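Hypothetical protein PH1313 (PDB 1VBK) is of unknown function but, as a THUMP-domain protein related to ThiI, probably binds RNA and ATP and may act in thiamine biosynthesis or tRNA modification. Local coordinates at residues K86-A91 with A129-Y134; V111-I116 with L125-K130; L174-E179 with L197-G202. All coordinates share one frame; numbering follows the deposited sequence.

Interaction 1 of 3, residues K86-A91 with A129-Y134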
loop_
_atom_site.group_PDB
_atom_site.type_symbol
_atom_site.label_atom_id
_atom_site.label_comp_id
_atom_site.label_asym_id
_atom_site.label_seq_id
_atom_site.Cartn_x
_atom_site.Cartn_y
_atom_site.Cartn_z
ATOM N N LYS A 86 -18.205 8.670 47.156
ATOM C CA LYS A 86 -18.836 8.859 45.856
ATOM C C LYS A 86 -18.960 7.553 45.078
ATOM O O LYS A 86 -19.966 7.322 44.403
ATOM C CB LYS A 86 -18.058 9.895 45.043
ATOM C CG LYS A 86 -18.071 11.283 45.680
ATOM C CD LYS A 86 -17.511 12.336 44.738
ATOM C CE LYS A 86 -17.731 13.735 45.288
ATOM N NZ LYS A 86 -17.443 14.758 44.244
ATOM N N ILE A 87 -17.943 6.704 45.168
ATOM C CA ILE A 87 -17.976 5.414 44.482
ATOM C C ILE A 87 -19.119 4.563 45.062
ATOM O O ILE A 87 -19.871 3.935 44.317
ATOM C CB ILE A 87 -16.629 4.663 44.637
ATOM C CG1 ILE A 87 -15.544 5.362 43.805
ATOM C CG2 ILE A 87 -16.776 3.212 44.200
ATOM C CD1 ILE A 87 -14.144 4.795 44.018
ATOM N N ASN A 88 -19.256 4.552 46.386
ATOM C CA ASN A 88 -20.329 3.776 47.015
ATOM C C ASN A 88 -21.722 4.257 46.628
ATOM O O ASN A 88 -22.580 3.455 46.253
ATOM C CB ASN A 88 -20.222 3.805 48.546
ATOM C CG ASN A 88 -19.285 2.744 49.086
ATOM O OD1 ASN A 88 -19.054 1.721 48.440
ATOM N ND2 ASN A 88 -18.752 2.973 50.282
ATOM N N ARG A 89 -21.962 5.561 46.715
ATOM C CA ARG A 89 -23.293 6.041 46.386
ATOM C C ARG A 89 -23.633 5.895 44.905
ATOM O O ARG A 89 -24.774 5.588 44.569
ATOM C CB ARG A 89 -23.507 7.486 46.863
ATOM C CG ARG A 89 -22.919 8.588 46.012
ATOM C CD ARG A 89 -23.723 9.877 46.239
ATOM N NE ARG A 89 -23.142 11.047 45.581
ATOM C CZ ARG A 89 -22.257 11.866 46.145
ATOM N NH1 ARG A 89 -21.844 11.651 47.390
ATOM N NH2 ARG A 89 -21.788 12.906 45.464
ATOM N N THR A 90 -22.660 6.091 44.018
ATOM C CA THR A 90 -22.943 5.938 42.593
ATOM C C THR A 90 -23.166 4.463 42.274
ATOM O O THR A 90 -24.029 4.117 41.474
ATOM C CB THR A 90 -21.797 6.470 41.714
ATOM O OG1 THR A 90 -21.524 7.833 42.057
ATOM C CG2 THR A 90 -22.196 6.407 40.234
ATOM N N ALA A 91 -22.380 3.594 42.901
ATOM C CA ALA A 91 -22.522 2.160 42.682
ATOM C C ALA A 91 -23.924 1.698 43.101
ATOM O O ALA A 91 -24.562 0.923 42.388
ATOM C CB ALA A 91 -21.461 1.404 43.464
ATOM N N ALA A 129 -14.837 -5.539 47.903
ATOM C CA ALA A 129 -15.383 -5.931 49.202
ATOM C C ALA A 129 -16.177 -4.815 49.870
ATOM O O ALA A 129 -17.274 -5.048 50.378
ATOM C CB ALA A 129 -14.256 -6.393 50.128
ATOM N N LYS A 130 -15.621 -3.606 49.871
ATOM C CA LYS A 130 -16.272 -2.458 50.494
ATOM C C LYS A 130 -17.554 -2.038 49.779
ATOM O O LYS A 130 -18.563 -1.733 50.418
ATOM C CB LYS A 130 -15.310 -1.269 50.539
ATOM C CG LYS A 130 -14.106 -1.451 51.451
ATOM C CD LYS A 130 -14.508 -1.437 52.909
ATOM C CE LYS A 130 -13.299 -1.237 53.813
ATOM N NZ LYS A 130 -13.714 -0.997 55.226
ATOM N N VAL A 131 -17.506 -2.000 48.451
ATOM C CA VAL A 131 -18.679 -1.618 47.669
ATOM C C VAL A 131 -19.757 -2.689 47.799
ATOM O O VAL A 131 -20.942 -2.378 47.900
ATOM C CB VAL A 131 -18.321 -1.431 46.173
ATOM C CG1 VAL A 131 -19.591 -1.237 45.344
ATOM C CG2 VAL A 131 -17.414 -0.220 46.012
ATOM N N GLY A 132 -19.340 -3.952 47.795
ATOM C CA GLY A 132 -20.294 -5.037 47.928
ATOM C C GLY A 132 -20.979 -4.992 49.282
ATOM O O GLY A 132 -22.166 -5.285 49.387
ATOM N N GLU A 133 -20.228 -4.631 50.320
ATOM C CA GLU A 133 -20.774 -4.537 51.672
ATOM C C GLU A 133 -21.785 -3.398 51.751
ATOM O O GLU A 133 -22.791 -3.492 52.454
ATOM C CB GLU A 133 -19.653 -4.293 52.689
ATOM C CG GLU A 133 -20.166 -3.889 54.067
ATOM C CD GLU A 133 -19.052 -3.599 55.054
ATOM O OE1 GLU A 133 -18.167 -2.774 54.736
ATOM O OE2 GLU A 133 -19.070 -4.193 56.153
ATOM N N TYR A 134 -21.506 -2.319 51.027
ATOM C CA TYR A 134 -22.388 -1.159 51.005
ATOM C C TYR A 134 -23.720 -1.541 50.360
ATOM O O TYR A 134 -24.788 -1.216 50.877
ATOM C CB TYR A 134 -21.739 -0.020 50.211
ATOM C CG TYR A 134 -22.478 1.292 50.302
ATOM C CD1 TYR A 134 -22.532 2.002 51.505
ATOM C CD2 TYR A 134 -23.118 1.833 49.187
ATOM C CE1 TYR A 134 -23.208 3.227 51.592
ATOM C CE2 TYR A 134 -23.796 3.051 49.266
ATOM C CZ TYR A 134 -23.834 3.743 50.467
ATOM O OH TYR A 134 -24.484 4.958 50.539
#
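The side chain of N88 lies over one face of the Y134 ring, its CB 3.7 Å from the centroid of that ring in a CH-pi contact, displaced toward the rim. Beyond CB the carboxamide runs out over the CG end of the ring: its plane is tilted only 12° from the aromatic plane, so amide and ring stack, with N88 CG 3.7 Å from Y134 CG. Y134 reaches this position because its CG stands anti to the backbone N (chi1 -171°), which swings the ring across to helix 84-102, where CE2 also comes to 3.3 Å from the carbonyl O of N88. An alanine at Y134 would probably deprive the N88 amide of the flat surface it lies against and loosen this end of the contact. The two helices, 84-102 and 124-138, cross at -48° with segment axes 9.6 Å apart, and belong to the alpha/beta fold of the THUMP domain, where they pack side by side against strand 150-157. V131, one turn earlier and buried, makes the apolar part: its CG1 touches A91 CB at 3.7 Å, while CG2 meets I87 CG2 at 3.9 Å. Beneath them I154 of strand 150-157 touches both I87 and V131. Between the ring and this apolar patch sits N88 OD1, 3.4 Å from V131 CA, a buried oxygen for which the model offers no hydrogen-bonding partner.

Interaction 2 of 3, residues V111-I116 with L125-K130. With MRD ((4R)-2-methylpentane-2,4-diol), chain C.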
loop_
_atom_site.group_PDB
_atom_site.type_symbol
_atom_site.label_atom_id
_atom_site.label_comp_id
_atom_site.label_asym_id
_atom_site.label_seq_id
_atom_site.Cartn_x
_atom_site.Cartn_y
_atom_site.Cartn_z
ATOM N N VAL A 111 -19.058 -7.382 42.275
ATOM C CA VAL A 111 -18.453 -6.095 41.984
ATOM C C VAL A 111 -17.118 -6.429 41.339
ATOM O O VAL A 111 -16.411 -7.340 41.782
ATOM C CB VAL A 111 -18.215 -5.248 43.264
ATOM C CG1 VAL A 111 -17.577 -3.907 42.891
ATOM C CG2 VAL A 111 -19.543 -4.998 43.986
ATOM N N THR A 112 -16.793 -5.710 40.274
ATOM C CA THR A 112 -15.546 -5.926 39.559
ATOM C C THR A 112 -14.850 -4.576 39.511
ATOM O O THR A 112 -15.361 -3.628 38.917
ATOM C CB THR A 112 -15.818 -6.452 38.128
ATOM O OG1 THR A 112 -16.563 -7.676 38.208
ATOM C CG2 THR A 112 -14.512 -6.711 37.390
ATOM N N ALA A 113 -13.689 -4.485 40.150
ATOM C CA ALA A 113 -12.959 -3.230 40.190
ATOM C C ALA A 113 -11.568 -3.352 39.612
ATOM O O ALA A 113 -10.923 -4.396 39.721
ATOM C CB ALA A 113 -12.879 -2.721 41.628
ATOM N N ARG A 114 -11.114 -2.268 38.991
ATOM C CA ARG A 114 -9.783 -2.222 38.400
ATOM C C ARG A 114 -9.158 -0.857 38.640
ATOM O O ARG A 114 -9.784 0.171 38.385
ATOM C CB ARG A 114 -9.851 -2.470 36.888
ATOM C CG ARG A 114 -10.182 -3.904 36.483
ATOM C CD ARG A 114 -9.008 -4.845 36.745
ATOM N NE ARG A 114 -9.326 -6.223 36.380
ATOM C CZ ARG A 114 -10.137 -7.016 37.075
ATOM N NH1 ARG A 114 -10.713 -6.574 38.185
ATOM N NH2 ARG A 114 -10.382 -8.249 36.653
ATOM N N ARG A 115 -7.935 -0.844 39.158
ATOM C CA ARG A 115 -7.237 0.418 39.360
ATOM C C ARG A 115 -6.368 0.580 38.125
ATOM O O ARG A 115 -5.288 -0.004 38.041
ATOM C CB ARG A 115 -6.348 0.385 40.606
ATOM C CG ARG A 115 -7.095 0.529 41.924
ATOM C CD ARG A 115 -6.127 0.828 43.059
ATOM N NE ARG A 115 -5.087 -0.190 43.160
ATOM C CZ ARG A 115 -4.050 -0.125 43.986
ATOM N NH1 ARG A 115 -3.903 0.915 44.794
ATOM N NH2 ARG A 115 -3.160 -1.110 44.006
ATOM N N ILE A 116 -6.852 1.339 37.149
ATOM C CA ILE A 116 -6.058 1.520 35.965
ATOM C C ILE A 116 -4.789 2.246 36.344
ATOM O O ILE A 116 -3.686 1.845 35.996
ATOM C CB ILE A 116 -6.867 2.360 34.975
ATOM C CG1 ILE A 116 -8.213 1.690 34.691
ATOM C CG2 ILE A 116 -6.105 2.471 33.641
ATOM C CD1 ILE A 116 -8.052 0.261 34.172
ATOM N N LEU A 125 -9.477 -5.605 45.024
ATOM C CA LEU A 125 -10.252 -6.514 45.860
ATOM C C LEU A 125 -10.831 -5.821 47.093
ATOM O O LEU A 125 -11.897 -6.203 47.587
ATOM C CB LEU A 125 -9.395 -7.717 46.267
ATOM C CG LEU A 125 -8.888 -8.547 45.083
ATOM C CD1 LEU A 125 -8.072 -9.719 45.617
ATOM C CD2 LEU A 125 -10.059 -9.053 44.238
ATOM N N GLU A 126 -10.132 -4.805 47.595
ATOM C CA GLU A 126 -10.620 -4.061 48.752
ATOM C C GLU A 126 -11.832 -3.240 48.303
ATOM O O GLU A 126 -12.830 -3.140 49.016
ATOM C CB GLU A 126 -9.529 -3.131 49.302
ATOM C CG GLU A 126 -8.359 -3.858 49.969
ATOM C CD GLU A 126 -7.312 -2.911 50.554
ATOM O OE1 GLU A 126 -6.660 -2.173 49.784
ATOM O OE2 GLU A 126 -7.143 -2.909 51.794
ATOM N N ILE A 127 -11.741 -2.656 47.114
ATOM C CA ILE A 127 -12.840 -1.862 46.575
ATOM C C ILE A 127 -14.064 -2.757 46.392
ATOM O O ILE A 127 -15.174 -2.401 46.791
ATOM C CB ILE A 127 -12.461 -1.239 45.214
ATOM C CG1 ILE A 127 -11.340 -0.210 45.405
ATOM C CG2 ILE A 127 -13.682 -0.587 44.582
ATOM C CD1 ILE A 127 -10.714 0.265 44.094
ATOM N N GLN A 128 -13.857 -3.927 45.792
ATOM C CA GLN A 128 -14.955 -4.864 45.566
ATOM C C GLN A 128 -15.635 -5.253 46.878
ATOM O O GLN A 128 -16.865 -5.284 46.962
ATOM C CB GLN A 128 -14.439 -6.117 44.844
ATOM C CG GLN A 128 -13.877 -5.801 43.465
ATOM C CD GLN A 128 -13.394 -7.018 42.692
ATOM O OE1 GLN A 128 -12.855 -6.879 41.594
ATOM N NE2 GLN A 128 -13.591 -8.212 43.253
ATOM N N ALA A 129 -14.837 -5.539 47.903
ATOM C CA ALA A 129 -15.383 -5.931 49.202
ATOM C C ALA A 129 -16.177 -4.815 49.870
ATOM O O ALA A 129 -17.274 -5.048 50.378
ATOM C CB ALA A 129 -14.256 -6.393 50.128
ATOM N N LYS A 130 -15.621 -3.606 49.871
ATOM C CA LYS A 130 -16.272 -2.458 50.494
ATOM C C LYS A 130 -17.554 -2.038 49.779
ATOM O O LYS A 130 -18.563 -1.733 50.418
ATOM C CB LYS A 130 -15.310 -1.269 50.539
ATOM C CG LYS A 130 -14.106 -1.451 51.451
ATOM C CD LYS A 130 -14.508 -1.437 52.909
ATOM C CE LYS A 130 -13.299 -1.237 53.813
ATOM N NZ LYS A 130 -13.714 -0.997 55.226
HETATM C C1 MRD C . -14.688 -9.401 47.323
HETATM C C2 MRD C . -15.861 -9.774 46.414
HETATM O O2 MRD C . -15.448 -9.681 45.048
HETATM C CM MRD C . -16.304 -11.205 46.727
HETATM C C3 MRD C . -17.006 -8.783 46.648
HETATM C C4 MRD C . -18.193 -9.055 45.720
HETATM O O4 MRD C . -17.795 -8.904 44.354
HETATM C C5 MRD C . -19.357 -8.118 46.053
HETATM O O HOH W 1 -11.429 -8.337 40.112
#
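One direct hydrogen bond joins residues 111-116 to 125-130, and Q128 supplies its acceptor. The Q128 chain leaves the helix with CG anti to its own carbonyl carbon and runs extended beyond it (chi2 -178°), so that OE1 arrives at the strand backbone and takes the N-H of A113 at 2.9 Å. The bond is almost straight, 171° at the hydrogen, and uses an in-plane lone pair of the amide oxygen. A water adds a second bond, donating to Q128 OE1 at 2.5 Å and accepting from R114 NH1; that same NH1 donates to A113 O, the guanidinium lying nearly coplanar with the Q128 amide. The other branch of the amide, Q128 NE2, donates to O2 of a methylpentanediol molecule at 3.0 Å, and V111 N donates to its O4, 2.9 Å away. The diol probably comes from the crystallisation liquor.

The apolar contacts lie alongside. A113 CB touches both I127 CG2 and Q128 CG, 3.7 Å from each, and V111 CG1 rests 3.9 Å from Q128 CA. I127 continues onto I154 and I156 of strand 150-157, which pairs with strand 108-115. This is the first half of a beta-alpha-beta unit, strand 108-115, helix 124-138 and strand 142-143, within the THUMP domain.

The A113 N-H, helped by the water, probably sets the orientation of the Q128 amide: it fixes which end of the carboxamide is oxygen, and leaves the nitrogen to donate to the hydroxyl of the diol.

Interaction 3 of 3, residues L174-E179 with L197-G202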
loop_
_atom_site.group_PDB
_atom_site.type_symbol
_atom_site.label_atom_id
_atom_site.label_comp_id
_atom_site.label_asym_id
_atom_site.label_seq_id
_atom_site.Cartn_x
_atom_site.Cartn_y
_atom_site.Cartn_z
ATOM N N LEU A 174 -9.576 -5.784 14.349
ATOM C CA LEU A 174 -8.623 -4.677 14.368
ATOM C C LEU A 174 -9.254 -3.436 13.740
ATOM O O LEU A 174 -10.099 -3.539 12.856
ATOM C CB LEU A 174 -7.351 -5.076 13.610
ATOM C CG LEU A 174 -6.597 -6.281 14.194
ATOM C CD1 LEU A 174 -5.520 -6.743 13.225
ATOM C CD2 LEU A 174 -5.971 -5.906 15.542
ATOM N N PRO A 175 -8.854 -2.240 14.196
ATOM C CA PRO A 175 -9.421 -1.005 13.645
ATOM C C PRO A 175 -9.221 -0.889 12.133
ATOM O O PRO A 175 -8.142 -1.174 11.620
ATOM C CB PRO A 175 -8.678 0.091 14.412
ATOM C CG PRO A 175 -8.281 -0.583 15.700
ATOM C CD PRO A 175 -7.853 -1.945 15.233
ATOM N N ILE A 176 -10.267 -0.473 11.425
ATOM C CA ILE A 176 -10.184 -0.312 9.977
ATOM C C ILE A 176 -9.084 0.701 9.669
ATOM O O ILE A 176 -9.081 1.808 10.203
ATOM C CB ILE A 176 -11.526 0.197 9.394
ATOM C CG1 ILE A 176 -12.594 -0.894 9.540
ATOM C CG2 ILE A 176 -11.353 0.593 7.925
ATOM C CD1 ILE A 176 -13.933 -0.543 8.941
ATOM N N GLY A 177 -8.145 0.310 8.814
ATOM C CA GLY A 177 -7.059 1.206 8.463
ATOM C C GLY A 177 -5.711 0.833 9.060
ATOM O O GLY A 177 -4.675 1.263 8.557
ATOM N N THR A 178 -5.711 0.035 10.124
ATOM C CA THR A 178 -4.459 -0.362 10.759
ATOM C C THR A 178 -3.716 -1.438 9.975
ATOM O O THR A 178 -2.521 -1.651 10.185
ATOM C CB THR A 178 -4.690 -0.890 12.195
ATOM O OG1 THR A 178 -5.600 -1.998 12.159
ATOM C CG2 THR A 178 -5.250 0.205 13.081
ATOM N N GLU A 179 -4.413 -2.116 9.067
ATOM C CA GLU A 179 -3.773 -3.169 8.288
ATOM C C GLU A 179 -3.760 -2.934 6.779
ATOM O O GLU A 179 -3.776 -3.885 6.001
ATOM C CB GLU A 179 -4.420 -4.521 8.595
ATOM C CG GLU A 179 -4.236 -5.008 10.037
ATOM C CD GLU A 179 -2.777 -5.225 10.427
ATOM O OE1 GLU A 179 -2.007 -5.778 9.608
ATOM O OE2 GLU A 179 -2.400 -4.854 11.560
ATOM N N LEU A 197 -15.417 -9.719 6.583
ATOM C CA LEU A 197 -14.373 -10.424 7.320
ATOM C C LEU A 197 -13.010 -9.734 7.244
ATOM O O LEU A 197 -12.251 -9.738 8.214
ATOM C CB LEU A 197 -14.254 -11.862 6.811
ATOM C CG LEU A 197 -15.479 -12.752 7.053
ATOM C CD1 LEU A 197 -15.332 -14.061 6.289
ATOM C CD2 LEU A 197 -15.637 -13.009 8.543
ATOM N N MET A 198 -12.700 -9.137 6.099
ATOM C CA MET A 198 -11.419 -8.451 5.939
ATOM C C MET A 198 -11.398 -7.101 6.658
ATOM O O MET A 198 -10.368 -6.697 7.199
ATOM C CB MET A 198 -11.099 -8.271 4.455
ATOM C CG MET A 198 -10.846 -9.577 3.720
ATOM S SD MET A 198 -9.505 -10.526 4.465
ATOM C CE MET A 198 -8.088 -9.534 3.997
ATOM N N MET A 199 -12.527 -6.398 6.665
ATOM C CA MET A 199 -12.581 -5.125 7.371
ATOM C C MET A 199 -12.341 -5.406 8.860
ATOM O O MET A 199 -11.651 -4.650 9.549
ATOM C CB MET A 199 -13.940 -4.450 7.177
ATOM C CG MET A 199 -14.155 -3.895 5.778
ATOM S SD MET A 199 -15.637 -2.872 5.654
ATOM C CE MET A 199 -16.852 -4.116 5.293
ATOM N N LYS A 200 -12.901 -6.515 9.336
ATOM C CA LYS A 200 -12.757 -6.926 10.731
ATOM C C LYS A 200 -11.288 -7.166 11.076
ATOM O O LYS A 200 -10.886 -7.051 12.233
ATOM C CB LYS A 200 -13.575 -8.199 10.986
ATOM C CG LYS A 200 -13.512 -8.741 12.419
ATOM C CD LYS A 200 -14.416 -9.972 12.566
ATOM C CE LYS A 200 -14.316 -10.604 13.947
ATOM N NZ LYS A 200 -12.953 -11.134 14.228
ATOM N N ARG A 201 -10.489 -7.504 10.068
ATOM C CA ARG A 201 -9.063 -7.739 10.272
ATOM C C ARG A 201 -8.287 -6.427 10.106
ATOM O O ARG A 201 -7.074 -6.422 9.883
ATOM C CB ARG A 201 -8.558 -8.800 9.285
ATOM C CG ARG A 201 -9.197 -10.174 9.490
ATOM C CD ARG A 201 -8.822 -11.146 8.374
ATOM N NE ARG A 201 -7.393 -11.449 8.337
ATOM C CZ ARG A 201 -6.787 -12.321 9.141
ATOM N NH1 ARG A 201 -7.483 -12.986 10.052
ATOM N NH2 ARG A 201 -5.484 -12.538 9.025
ATOM N N GLY A 202 -9.002 -5.310 10.211
ATOM C CA GLY A 202 -8.378 -4.000 10.108
ATOM C C GLY A 202 -8.075 -3.469 8.720
ATOM O O GLY A 202 -7.354 -2.483 8.576
#
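Two backbone N-H groups converge on the carbonyl O of G202: that of G177 at 2.9 Å and that of E179 at 3.0 Å. Both donors stand well out of the carbonyl plane, 52° and 45° respectively, so the oxygen is gripped from both faces of that plane, one donor on each side. A third backbone bond, from L174 N to K200 O at 2.8 Å, is straighter and lies in the carbonyl plane, holding the start of segment 174-179 to the C-terminal end of the helix. Within the loop, P175 O is likewise doubly engaged, accepting from T178 N and, on a lone pair, from T178 OG1 at 2.7 Å. The threonine hydroxyl can reach back because it occupies the crowded position between backbone N and carbonyl carbon (chi1 58°).

The bonds to G202 O join two standard backbone motifs. Residues P175 to T178 form a type II beta turn, with G177 at the positive phi its third position favours, and G202, also at positive phi, is the C-prime residue of a Schellman motif ending the helix, G202 N bonding back to M199 O. The turn leads into strand 181-185 and the helix end into strand 204-210, neighbours in the parallel sheet of the ThiI-like domain.

Glycine is also required at G202 by its surroundings, since a CB there would collide with T178 OG1 and L174 CB. The alpha carbon instead sits 3.3 Å from L174 O, in a CA-H...O contact. Around this tight centre, E179 CG lies against R201 O, its chain bent at chi2 while OE2 bonds to R16 N. L174 CD1 reaches R201 O at 3.7 Å, and I176 CD1 packs loosely on M199 CB, with F69 touching both residues.

From the N terminus, helix 84-102 comes first, and interaction 1 brings its early turns against helix 124-138, closing a loop that contains strand 108-115. Interaction 2 closes a much shorter loop within that span, from this strand directly to the helix that follows; both loops end on helix 124-138 and share A129 and K130. Their centres are 9 Å apart, and V111 CG2 touches V131 CG1, so one hydrophobic layer serves both. Interaction 3 opens only after these have closed, its nearest atoms about 18 Å from interaction 2. It fastens the loop before strand 181-185 to the end of helix 189-200, in the part of the chain that carries the parallel sheet.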